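Local coordinates for protein protease (Helicobacter pylori, PDB 5EUF) that is a zinc-dependent M16-family protease that probably cleaves the cytoplasmic domain of human junctional adhesion molecule A, weakening gastric cell-cell adhesion, at residues N59-K64 against L124-V129; F150-Y155 against P159-P164; S282-E287 against S296-H301; I352-D357 against D386-F391. All blocks are in the same frame, centred on the assembly; numbering follows the deposited sequence.

Interaction 1 (N59-K64 against L124-V129)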
# COMPACT_ATOMS: atom_id res chain seq x y z
N ASN B 59 -12.35 -7.03 -22.61
CA ASN B 59 -12.75 -8.38 -22.99
C ASN B 59 -13.84 -8.39 -24.07
O ASN B 59 -14.06 -9.40 -24.74
CB ASN B 59 -13.22 -9.16 -21.76
CG ASN B 59 -13.07 -10.66 -21.92
OD1 ASN B 59 -11.96 -11.19 -21.89
ND2 ASN B 59 -14.19 -11.36 -22.08
N PHE B 60 -14.51 -7.26 -24.24
CA PHE B 60 -15.57 -7.14 -25.23
C PHE B 60 -15.11 -6.32 -26.44
O PHE B 60 -15.92 -5.77 -27.18
CB PHE B 60 -16.81 -6.51 -24.60
CG PHE B 60 -17.37 -7.31 -23.46
CD1 PHE B 60 -18.18 -8.41 -23.70
CD2 PHE B 60 -17.06 -6.98 -22.15
CE1 PHE B 60 -18.68 -9.15 -22.65
CE2 PHE B 60 -17.56 -7.72 -21.10
CZ PHE B 60 -18.37 -8.81 -21.35
N LYS B 61 -13.79 -6.25 -26.62
CA LYS B 61 -13.22 -5.59 -27.78
C LYS B 61 -12.91 -6.63 -28.85
O LYS B 61 -13.39 -7.77 -28.78
CB LYS B 61 -11.96 -4.82 -27.40
CG LYS B 61 -12.21 -3.72 -26.37
CD LYS B 61 -13.16 -2.66 -26.91
CE LYS B 61 -13.39 -1.55 -25.89
NZ LYS B 61 -14.32 -0.50 -26.39
N SER B 62 -12.11 -6.24 -29.84
CA SER B 62 -11.88 -7.09 -31.02
C SER B 62 -11.10 -8.35 -30.70
O SER B 62 -10.22 -8.36 -29.84
CB SER B 62 -11.15 -6.30 -32.11
OG SER B 62 -9.82 -6.01 -31.72
N THR B 63 -11.43 -9.42 -31.42
CA THR B 63 -10.70 -10.68 -31.36
C THR B 63 -10.27 -11.09 -32.77
O THR B 63 -10.26 -10.26 -33.68
CB THR B 63 -11.54 -11.80 -30.72
OG1 THR B 63 -12.67 -12.08 -31.56
CG2 THR B 63 -12.03 -11.39 -29.34
N LYS B 64 -9.93 -12.36 -32.94
CA LYS B 64 -9.49 -12.85 -34.25
C LYS B 64 -10.64 -12.84 -35.25
O LYS B 64 -10.44 -12.59 -36.44
CB LYS B 64 -8.91 -14.26 -34.14
CG LYS B 64 -8.48 -14.88 -35.46
CD LYS B 64 -7.93 -16.29 -35.25
CE LYS B 64 -7.52 -16.92 -36.58
NZ LYS B 64 -6.95 -18.29 -36.41
N LEU B 124 -6.09 2.70 -25.45
CA LEU B 124 -5.99 4.13 -25.17
C LEU B 124 -7.34 4.81 -24.92
O LEU B 124 -7.49 5.52 -23.93
CB LEU B 124 -5.24 4.85 -26.29
CG LEU B 124 -3.75 4.53 -26.41
CD1 LEU B 124 -3.09 5.43 -27.44
CD2 LEU B 124 -3.06 4.67 -25.06
N PRO B 125 -8.34 4.59 -25.81
CA PRO B 125 -9.60 5.27 -25.52
C PRO B 125 -10.34 4.68 -24.32
O PRO B 125 -11.01 5.41 -23.60
CB PRO B 125 -10.41 5.06 -26.81
CG PRO B 125 -9.87 3.81 -27.38
CD PRO B 125 -8.41 3.83 -27.07
N GLU B 126 -10.21 3.37 -24.13
CA GLU B 126 -10.94 2.69 -23.06
C GLU B 126 -10.42 3.09 -21.69
O GLU B 126 -11.17 3.10 -20.71
CB GLU B 126 -10.87 1.17 -23.24
CG GLU B 126 -11.87 0.39 -22.39
CD GLU B 126 -13.32 0.68 -22.76
OE1 GLU B 126 -13.59 1.07 -23.92
OE2 GLU B 126 -14.19 0.51 -21.88
N ARG B 127 -9.14 3.42 -21.61
CA ARG B 127 -8.54 3.84 -20.35
C ARG B 127 -9.15 5.15 -19.87
O ARG B 127 -9.35 5.35 -18.67
CB ARG B 127 -7.03 3.99 -20.48
CG ARG B 127 -6.36 4.46 -19.20
CD ARG B 127 -4.85 4.48 -19.33
NE ARG B 127 -4.39 5.47 -20.29
CZ ARG B 127 -3.11 5.67 -20.59
NH1 ARG B 127 -2.17 4.94 -20.00
NH2 ARG B 127 -2.77 6.59 -21.48
N GLN B 128 -9.44 6.04 -20.81
CA GLN B 128 -10.09 7.30 -20.48
C GLN B 128 -11.48 7.05 -19.92
O GLN B 128 -11.94 7.80 -19.05
CB GLN B 128 -10.17 8.20 -21.71
CG GLN B 128 -8.87 8.91 -22.02
CD GLN B 128 -8.39 9.77 -20.86
OE1 GLN B 128 -9.20 10.40 -20.17
NE2 GLN B 128 -7.09 9.79 -20.64
N VAL B 129 -12.14 6.00 -20.40
CA VAL B 129 -13.46 5.63 -19.91
C VAL B 129 -13.38 5.18 -18.46
O VAL B 129 -14.13 5.65 -17.61
CB VAL B 129 -14.09 4.51 -20.76
CG1 VAL B 129 -15.43 4.09 -20.18
CG2 VAL B 129 -14.25 4.97 -22.20

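Interaction 2 (F150-Y155 against P159-P164)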
# COMPACT_ATOMS: atom_id res chain seq x y z
N PHE B 150 -11.84 3.10 3.10
CA PHE B 150 -11.92 2.12 4.17
C PHE B 150 -10.86 1.05 4.00
O PHE B 150 -10.10 0.76 4.93
CB PHE B 150 -13.31 1.48 4.24
CG PHE B 150 -13.40 0.35 5.24
CD1 PHE B 150 -13.65 0.62 6.58
CD2 PHE B 150 -13.22 -0.97 4.85
CE1 PHE B 150 -13.73 -0.42 7.50
CE2 PHE B 150 -13.29 -2.00 5.77
CZ PHE B 150 -13.55 -1.73 7.09
N PHE B 151 -10.82 0.44 2.82
CA PHE B 151 -9.89 -0.65 2.57
C PHE B 151 -8.44 -0.17 2.61
O PHE B 151 -7.54 -0.94 2.93
CB PHE B 151 -10.21 -1.32 1.23
CG PHE B 151 -11.37 -2.27 1.30
CD1 PHE B 151 -11.20 -3.57 1.76
CD2 PHE B 151 -12.64 -1.87 0.92
CE1 PHE B 151 -12.27 -4.44 1.83
CE2 PHE B 151 -13.71 -2.74 0.99
CZ PHE B 151 -13.53 -4.03 1.44
N ASN B 152 -8.22 1.11 2.29
CA ASN B 152 -6.90 1.71 2.46
C ASN B 152 -6.47 1.68 3.92
O ASN B 152 -5.29 1.52 4.23
CB ASN B 152 -6.90 3.16 1.97
CG ASN B 152 -7.09 3.28 0.47
OD1 ASN B 152 -7.52 4.32 -0.03
ND2 ASN B 152 -6.78 2.20 -0.25
N THR B 153 -7.44 1.83 4.82
CA THR B 153 -7.17 1.90 6.25
C THR B 153 -7.11 0.52 6.89
O THR B 153 -6.18 0.21 7.64
CB THR B 153 -8.24 2.74 6.98
OG1 THR B 153 -8.45 3.97 6.27
CG2 THR B 153 -7.82 3.04 8.41
N ALA B 154 -8.10 -0.31 6.58
CA ALA B 154 -8.23 -1.63 7.19
C ALA B 154 -7.08 -2.56 6.81
O ALA B 154 -6.61 -3.35 7.64
CB ALA B 154 -9.56 -2.26 6.79
N TYR B 155 -6.63 -2.47 5.56
CA TYR B 155 -5.51 -3.27 5.08
C TYR B 155 -4.33 -2.38 4.74
O TYR B 155 -4.49 -1.28 4.19
CB TYR B 155 -5.92 -4.09 3.85
CG TYR B 155 -6.99 -5.13 4.10
CD1 TYR B 155 -6.66 -6.41 4.53
CD2 TYR B 155 -8.33 -4.84 3.87
CE1 TYR B 155 -7.63 -7.37 4.74
CE2 TYR B 155 -9.31 -5.79 4.09
CZ TYR B 155 -8.95 -7.05 4.52
OH TYR B 155 -9.93 -8.00 4.73
N PRO B 159 -3.16 -6.97 -0.90
CA PRO B 159 -3.81 -6.29 -2.03
C PRO B 159 -5.24 -5.80 -1.76
O PRO B 159 -5.77 -5.02 -2.55
CB PRO B 159 -3.81 -7.36 -3.12
CG PRO B 159 -2.58 -8.14 -2.84
CD PRO B 159 -2.46 -8.19 -1.34
N TYR B 160 -5.86 -6.24 -0.66
CA TYR B 160 -7.16 -5.71 -0.27
C TYR B 160 -7.03 -4.28 0.24
O TYR B 160 -8.01 -3.67 0.66
CB TYR B 160 -7.82 -6.59 0.79
CG TYR B 160 -8.26 -7.95 0.29
CD1 TYR B 160 -8.32 -8.23 -1.06
CD2 TYR B 160 -8.63 -8.95 1.19
CE1 TYR B 160 -8.73 -9.48 -1.52
CE2 TYR B 160 -9.04 -10.19 0.74
CZ TYR B 160 -9.09 -10.45 -0.61
OH TYR B 160 -9.49 -11.69 -1.05
N HIS B 161 -5.81 -3.76 0.19
CA HIS B 161 -5.52 -2.36 0.51
C HIS B 161 -6.29 -1.42 -0.41
O HIS B 161 -6.56 -0.27 -0.06
CB HIS B 161 -4.02 -2.10 0.40
CG HIS B 161 -3.60 -0.72 0.79
ND1 HIS B 161 -3.70 -0.25 2.08
CD2 HIS B 161 -3.07 0.29 0.06
CE1 HIS B 161 -3.25 0.99 2.13
NE2 HIS B 161 -2.87 1.35 0.91
N TRP B 162 -6.64 -1.92 -1.59
CA TRP B 162 -7.42 -1.14 -2.55
C TRP B 162 -8.56 -1.98 -3.15
O TRP B 162 -8.46 -3.20 -3.26
CB TRP B 162 -6.52 -0.61 -3.67
CG TRP B 162 -5.85 -1.68 -4.48
CD1 TRP B 162 -6.34 -2.27 -5.61
CD2 TRP B 162 -4.58 -2.28 -4.23
NE1 TRP B 162 -5.44 -3.20 -6.08
CE2 TRP B 162 -4.35 -3.23 -5.25
CE3 TRP B 162 -3.60 -2.11 -3.24
CZ2 TRP B 162 -3.20 -4.01 -5.31
CZ3 TRP B 162 -2.45 -2.88 -3.30
CH2 TRP B 162 -2.26 -3.81 -4.33
N THR B 163 -9.64 -1.30 -3.51
CA THR B 163 -10.77 -1.93 -4.18
C THR B 163 -10.45 -2.08 -5.67
O THR B 163 -9.54 -1.41 -6.17
CB THR B 163 -12.05 -1.10 -3.98
OG1 THR B 163 -12.00 0.08 -4.79
CG2 THR B 163 -12.20 -0.71 -2.51
N PRO B 164 -11.17 -2.97 -6.38
CA PRO B 164 -10.83 -3.27 -7.78
C PRO B 164 -10.79 -2.08 -8.75
O PRO B 164 -10.32 -2.25 -9.88
CB PRO B 164 -11.95 -4.25 -8.21
CG PRO B 164 -12.97 -4.20 -7.11
CD PRO B 164 -12.21 -3.88 -5.88

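Interaction 3 (S282-E287 against S296-H301)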
# COMPACT_ATOMS: atom_id res chain seq x y z
N SER B 282 -33.95 -5.71 10.08
CA SER B 282 -32.64 -5.73 10.71
C SER B 282 -32.58 -4.77 11.90
O SER B 282 -33.48 -3.95 12.09
CB SER B 282 -31.55 -5.38 9.70
OG SER B 282 -31.60 -4.01 9.34
N TRP B 283 -31.52 -4.89 12.69
CA TRP B 283 -31.34 -4.02 13.84
C TRP B 283 -30.99 -2.60 13.41
O TRP B 283 -31.50 -1.63 13.97
CB TRP B 283 -30.25 -4.56 14.77
CG TRP B 283 -30.68 -5.74 15.59
CD1 TRP B 283 -31.83 -6.47 15.44
CD2 TRP B 283 -29.98 -6.32 16.70
NE1 TRP B 283 -31.88 -7.47 16.38
CE2 TRP B 283 -30.76 -7.40 17.17
CE3 TRP B 283 -28.77 -6.04 17.34
CZ2 TRP B 283 -30.37 -8.20 18.24
CZ3 TRP B 283 -28.39 -6.83 18.41
CH2 TRP B 283 -29.18 -7.89 18.85
N LEU B 284 -30.15 -2.48 12.39
CA LEU B 284 -29.74 -1.17 11.89
C LEU B 284 -30.91 -0.40 11.28
O LEU B 284 -30.97 0.82 11.34
CB LEU B 284 -28.62 -1.30 10.86
CG LEU B 284 -27.26 -1.75 11.41
CD1 LEU B 284 -26.19 -1.66 10.34
CD2 LEU B 284 -26.88 -0.92 12.63
N GLN B 285 -31.85 -1.13 10.69
CA GLN B 285 -33.01 -0.50 10.07
C GLN B 285 -34.00 0.02 11.10
O GLN B 285 -34.32 1.21 11.12
CB GLN B 285 -33.71 -1.49 9.13
CG GLN B 285 -33.50 -1.20 7.65
CD GLN B 285 -34.19 0.08 7.19
OE1 GLN B 285 -35.12 0.57 7.84
NE2 GLN B 285 -33.73 0.63 6.07
N SER B 286 -34.48 -0.87 11.96
CA SER B 286 -35.57 -0.52 12.87
C SER B 286 -35.09 0.15 14.16
O SER B 286 -35.85 0.25 15.13
CB SER B 286 -36.38 -1.78 13.21
OG SER B 286 -35.54 -2.84 13.62
N GLU B 287 -33.84 0.61 14.18
CA GLU B 287 -33.33 1.33 15.34
C GLU B 287 -32.66 2.64 14.93
O GLU B 287 -32.95 3.69 15.51
CB GLU B 287 -32.34 0.45 16.11
CG GLU B 287 -32.02 0.96 17.51
CD GLU B 287 -33.16 0.76 18.48
OE1 GLU B 287 -34.06 -0.05 18.18
OE2 GLU B 287 -33.16 1.40 19.55
N SER B 296 -30.25 7.83 7.06
CA SER B 296 -31.10 7.61 5.90
C SER B 296 -30.91 6.20 5.36
O SER B 296 -31.83 5.58 4.83
CB SER B 296 -30.80 8.64 4.80
OG SER B 296 -29.49 8.46 4.29
N GLN B 297 -29.68 5.71 5.50
CA GLN B 297 -29.34 4.35 5.10
C GLN B 297 -28.41 3.72 6.12
O GLN B 297 -27.52 4.39 6.65
CB GLN B 297 -28.70 4.33 3.71
CG GLN B 297 -29.68 4.44 2.56
CD GLN B 297 -29.01 4.29 1.21
OE1 GLN B 297 -29.56 3.67 0.30
NE2 GLN B 297 -27.82 4.86 1.08
N ALA B 298 -28.61 2.44 6.39
CA ALA B 298 -27.75 1.69 7.30
C ALA B 298 -27.85 0.21 6.99
O ALA B 298 -28.94 -0.36 6.97
CB ALA B 298 -28.14 1.97 8.74
N PHE B 299 -26.70 -0.42 6.75
CA PHE B 299 -26.67 -1.84 6.41
C PHE B 299 -25.35 -2.49 6.78
O PHE B 299 -24.36 -1.81 7.04
CB PHE B 299 -26.95 -2.03 4.92
CG PHE B 299 -25.92 -1.39 4.02
CD1 PHE B 299 -26.04 -0.06 3.64
CD2 PHE B 299 -24.84 -2.12 3.55
CE1 PHE B 299 -25.10 0.53 2.82
CE2 PHE B 299 -23.89 -1.54 2.73
CZ PHE B 299 -24.02 -0.21 2.36
N SER B 300 -25.34 -3.82 6.80
CA SER B 300 -24.12 -4.58 7.04
C SER B 300 -23.87 -5.56 5.89
O SER B 300 -24.80 -5.91 5.15
CB SER B 300 -24.18 -5.34 8.37
OG SER B 300 -24.98 -6.50 8.25
N HIS B 301 -22.63 -6.01 5.75
CA HIS B 301 -22.29 -6.99 4.73
C HIS B 301 -21.09 -7.83 5.15
O HIS B 301 -19.98 -7.32 5.23
CB HIS B 301 -22.00 -6.30 3.40
CG HIS B 301 -21.72 -7.25 2.27
ND1 HIS B 301 -20.96 -6.91 1.18
CD2 HIS B 301 -22.11 -8.54 2.08
CE1 HIS B 301 -20.89 -7.95 0.36
NE2 HIS B 301 -21.58 -8.94 0.88

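Interaction 4 (I352-D357 against D386-F391)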
# COMPACT_ATOMS: atom_id res chain seq x y z
N ILE B 352 -36.10 -18.94 8.81
CA ILE B 352 -37.24 -19.15 7.94
C ILE B 352 -37.07 -18.34 6.66
O ILE B 352 -37.51 -18.76 5.59
CB ILE B 352 -38.58 -18.79 8.64
CG1 ILE B 352 -39.77 -19.17 7.76
CG2 ILE B 352 -38.64 -17.32 9.00
CD1 ILE B 352 -41.12 -18.78 8.34
N ASN B 353 -36.40 -17.20 6.76
CA ASN B 353 -36.14 -16.36 5.59
C ASN B 353 -35.06 -16.97 4.70
O ASN B 353 -35.10 -16.85 3.48
CB ASN B 353 -35.74 -14.95 6.00
CG ASN B 353 -36.88 -14.17 6.62
OD1 ASN B 353 -38.05 -14.47 6.38
ND2 ASN B 353 -36.55 -13.17 7.42
N GLN B 354 -34.10 -17.64 5.33
CA GLN B 354 -33.02 -18.30 4.61
C GLN B 354 -33.54 -19.48 3.81
O GLN B 354 -33.06 -19.76 2.71
CB GLN B 354 -31.92 -18.74 5.58
CG GLN B 354 -30.78 -19.51 4.94
CD GLN B 354 -30.14 -18.75 3.78
OE1 GLN B 354 -30.10 -17.52 3.78
NE2 GLN B 354 -29.65 -19.49 2.79
N LYS B 355 -34.53 -20.18 4.36
CA LYS B 355 -35.21 -21.26 3.65
C LYS B 355 -35.88 -20.72 2.40
O LYS B 355 -35.72 -21.28 1.31
CB LYS B 355 -36.24 -21.94 4.55
CG LYS B 355 -35.69 -23.01 5.48
CD LYS B 355 -36.80 -23.56 6.38
CE LYS B 355 -36.32 -24.74 7.22
NZ LYS B 355 -36.14 -25.99 6.42
N ALA B 356 -36.63 -19.64 2.56
CA ALA B 356 -37.41 -19.06 1.46
C ALA B 356 -36.52 -18.55 0.33
O ALA B 356 -36.84 -18.72 -0.85
CB ALA B 356 -38.29 -17.94 1.98
N ASP B 357 -35.40 -17.93 0.69
CA ASP B 357 -34.47 -17.42 -0.31
C ASP B 357 -33.77 -18.56 -1.04
O ASP B 357 -33.53 -18.47 -2.25
CB ASP B 357 -33.43 -16.50 0.34
CG ASP B 357 -34.04 -15.21 0.85
OD1 ASP B 357 -35.15 -14.85 0.39
OD2 ASP B 357 -33.41 -14.54 1.70
N ASP B 386 -22.94 -28.14 2.27
CA ASP B 386 -23.13 -28.25 3.72
C ASP B 386 -23.66 -26.96 4.34
O ASP B 386 -23.86 -26.90 5.55
CB ASP B 386 -21.83 -28.65 4.41
CG ASP B 386 -21.40 -30.06 4.08
OD1 ASP B 386 -22.26 -30.87 3.69
OD2 ASP B 386 -20.19 -30.36 4.22
N TYR B 387 -23.87 -25.94 3.52
CA TYR B 387 -24.23 -24.61 4.03
C TYR B 387 -25.57 -24.59 4.75
O TYR B 387 -25.65 -24.22 5.92
CB TYR B 387 -24.24 -23.60 2.88
CG TYR B 387 -24.41 -22.16 3.31
CD1 TYR B 387 -25.67 -21.57 3.38
CD2 TYR B 387 -23.31 -21.38 3.65
CE1 TYR B 387 -25.83 -20.25 3.77
CE2 TYR B 387 -23.46 -20.06 4.04
CZ TYR B 387 -24.72 -19.50 4.10
OH TYR B 387 -24.87 -18.19 4.49
N GLN B 388 -26.62 -25.01 4.04
CA GLN B 388 -27.98 -24.96 4.57
C GLN B 388 -28.13 -25.65 5.92
O GLN B 388 -28.75 -25.11 6.83
CB GLN B 388 -28.95 -25.59 3.57
CG GLN B 388 -29.30 -24.68 2.41
CD GLN B 388 -29.88 -23.36 2.87
OE1 GLN B 388 -29.32 -22.30 2.60
NE2 GLN B 388 -31.00 -23.43 3.58
N GLN B 389 -27.56 -26.84 6.05
CA GLN B 389 -27.67 -27.59 7.29
C GLN B 389 -26.92 -26.88 8.42
O GLN B 389 -27.38 -26.85 9.56
CB GLN B 389 -27.13 -29.01 7.12
CG GLN B 389 -27.43 -29.93 8.30
CD GLN B 389 -28.92 -30.07 8.58
OE1 GLN B 389 -29.73 -30.07 7.66
NE2 GLN B 389 -29.27 -30.17 9.86
N GLN B 390 -25.78 -26.29 8.09
CA GLN B 390 -24.98 -25.58 9.08
C GLN B 390 -25.71 -24.32 9.55
O GLN B 390 -25.63 -23.95 10.72
CB GLN B 390 -23.61 -25.21 8.51
CG GLN B 390 -22.63 -26.38 8.44
CD GLN B 390 -21.23 -25.95 8.05
OE1 GLN B 390 -20.85 -24.79 8.21
NE2 GLN B 390 -20.45 -26.89 7.53
N PHE B 391 -26.43 -23.69 8.63
CA PHE B 391 -27.14 -22.46 8.93
C PHE B 391 -28.33 -22.72 9.84
O PHE B 391 -28.59 -21.97 10.78
CB PHE B 391 -27.60 -21.78 7.64
CG PHE B 391 -27.98 -20.34 7.81
CD1 PHE B 391 -29.26 -19.99 8.23
CD2 PHE B 391 -27.07 -19.33 7.54
CE1 PHE B 391 -29.61 -18.66 8.38
CE2 PHE B 391 -27.42 -18.00 7.69
CZ PHE B 391 -28.69 -17.66 8.11

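Interaction 1 (N59-K64 against L124-V129)
K61 and E126 make the whole of this contact, a salt bridge thrown from the loop after helix 51-58 to the flank of helix 120-139. NZ of K61 lies 3.0 Å from OE1 of E126, close enough for a hydrogen bond within the ion pair. The ammonium comes in from above the carboxylate, about 50° out of its plane. K61 bends once, at chi2 (-62°), and then runs straight out to its nitrogen; in E126 a bend at chi2 (64°) swings the carboxylate toward the lysine. CE of K61 follows its nitrogen in, 3.3 Å from the same OE1.

No apolar pair crosses the contact, and CA of K61 stays 9.8 Å from CA of E126.

Next door, S62 makes a second polar link to helix 120-139 by hydrogen bonding E122. E126 also packs on M54, H57 and L58 of helix 51-58, which carries the HxxEH motif of the M16 peptidases (H53, E56, H57).

A single bond between two partly exposed residues makes a limited link between loop and helix. The E126 side chain lies about 3 Å from that of H57, a probable zinc ligand, and about 8 Å from the zinc; K61 would partly balance the charge of this second-shell acid.

Interaction 2 (F150-Y155 against P159-P164)
Y155 offers the face of its ring to Y160, whose CB sits over the ring centre at 3.5 Å in a CH-pi contact. The Y160 ring then turns its edge to that same aromatic system, a T-shaped pair with centroids 5.5 Å apart and planes at 81°. The H161 imidazole has CA of N152 over one face, 4.1 Å from the ring centroid, and O of Y155 at its edge. CG2 of T163 comes within 3.6 Å of CD2 in F151, the two side chains crossing at about a right angle.

Two hydrogen bonds join the polar groups: H161 ND1 gives a nearly straight bond to Y155 O just past the helix end, and N152 ND2 gives a more bent one to H161 O. Both are modelled very short, and those lengths are doubtful at this resolution. With CG anti to the backbone N (chi1 -177°), the H161 ring swings toward the helix end, where ND1 meets Y155 O. Its NE2 hydrogen-bonds V156 O of the second subunit.

The tyrosine hydroxyls bond elsewhere, Y155 to E308 and Y160 to D89. The chain turns back through the 3-10 segment 159-161 against the end of helix 142-154, whose F150 packs against V310 and L312 of strand 309-317 and T413 of strand 412-418, while the H161 ring meets H161 of the second subunit.

Interaction 3 (S282-E287 against S296-H301)
L284 reaches A298 and F299 as an extended side chain: chi1 of -69° sets CG beside the backbone N, and chi2 of -172° carries CD1 straight on from there. Its base touches first, CB of L284 lying 3.9 Å from CB of A298. The methyl at the far end slants toward the next residue of the strand, CD1 of L284 coming to 3.8 Å from the carbonyl carbon of F299. No hydrogen bond crosses the contact, yet the chains run close, with CA of L284 5.8 Å from CA of A298. A small methyl on the strand side allows that approach.

Two polar groups at the start of the helix are met locally. OG of S282 takes a capping bond from N of Q285, 3.2 Å away. O of S282 is gripped twice, by N and by OG of S286 from opposite faces of its plane, the hydroxyl at 2.8 Å.

A298 belongs to strand 295-302, an outermost strand of the five-stranded sheet, interrupted near its start by a classic beta bulge where S296 and Q297 face G316. F299 points away from the helix and packs on I314 of strand 309-317. L284 also touches F313 of that strand and I330 and L333 of helix 323-338, so helix 284-289 joins the helical layer on one face of the sheet.

Interaction 4 (I352-D357 against D386-F391)
Q354 lies across the face of F391 and hands its amide on to Q388. Its CG is anti to the backbone N (chi1 177°), which lays the methylene on the phenyl ring, and the bend at chi2 turns the amide toward Q388. CG of Q354 sits over that ring, 3.9 Å from the F391 centroid but displaced toward the rim, while CB of Q354 meets CE1 of F391 at 3.6 Å.

Beyond the ring the two amides lie nearly coplanar, their planes 30° apart. NE2 of Q354 gives a fairly straight hydrogen bond of 2.8 Å to a lone pair of Q388 OE1, in the carbonyl plane. Y387 comes up edge-on, its CE1 4.0 Å from the same nitrogen; its hydroxyl bonds to D270 of helix 266-276.

The axes of 352-357 and 387-391 run antiparallel, at 165°, 11.1 Å apart at closest. Across that generous gap it is long side chains that meet. F391 packs further on V267 and A271 of helix 266-276, toward the interior.

One glutamine thus serves two ends: its methylenes cover an aromatic face, and its amide is oriented by a directional, uncharged bond between two partly exposed residues.

The four contacts follow one another along the chain without touching. Interaction 1 lies beside the catalytic zinc, which H53 and E133 bind, its E126 about 8 Å from the metal. Interaction 2 is next in reach, the T163 side chain about 11 Å from that ion; helices 120-139 and 142-154, consecutive in the chain, connect the two, whose centres are about 27 Å apart. Interactions 3 and 4 lie across the centre of the chain from interaction 1, at about 40 and about 42 Å between centres. A zinc ion also lies about 6 Å from the Y387 side chain of interaction 4; the S300 side chain of interaction 3 is about 12 Å from a bound zinc. Interactions 2 and 3 come within about 8 Å at their nearest atoms, as do 3 and 4.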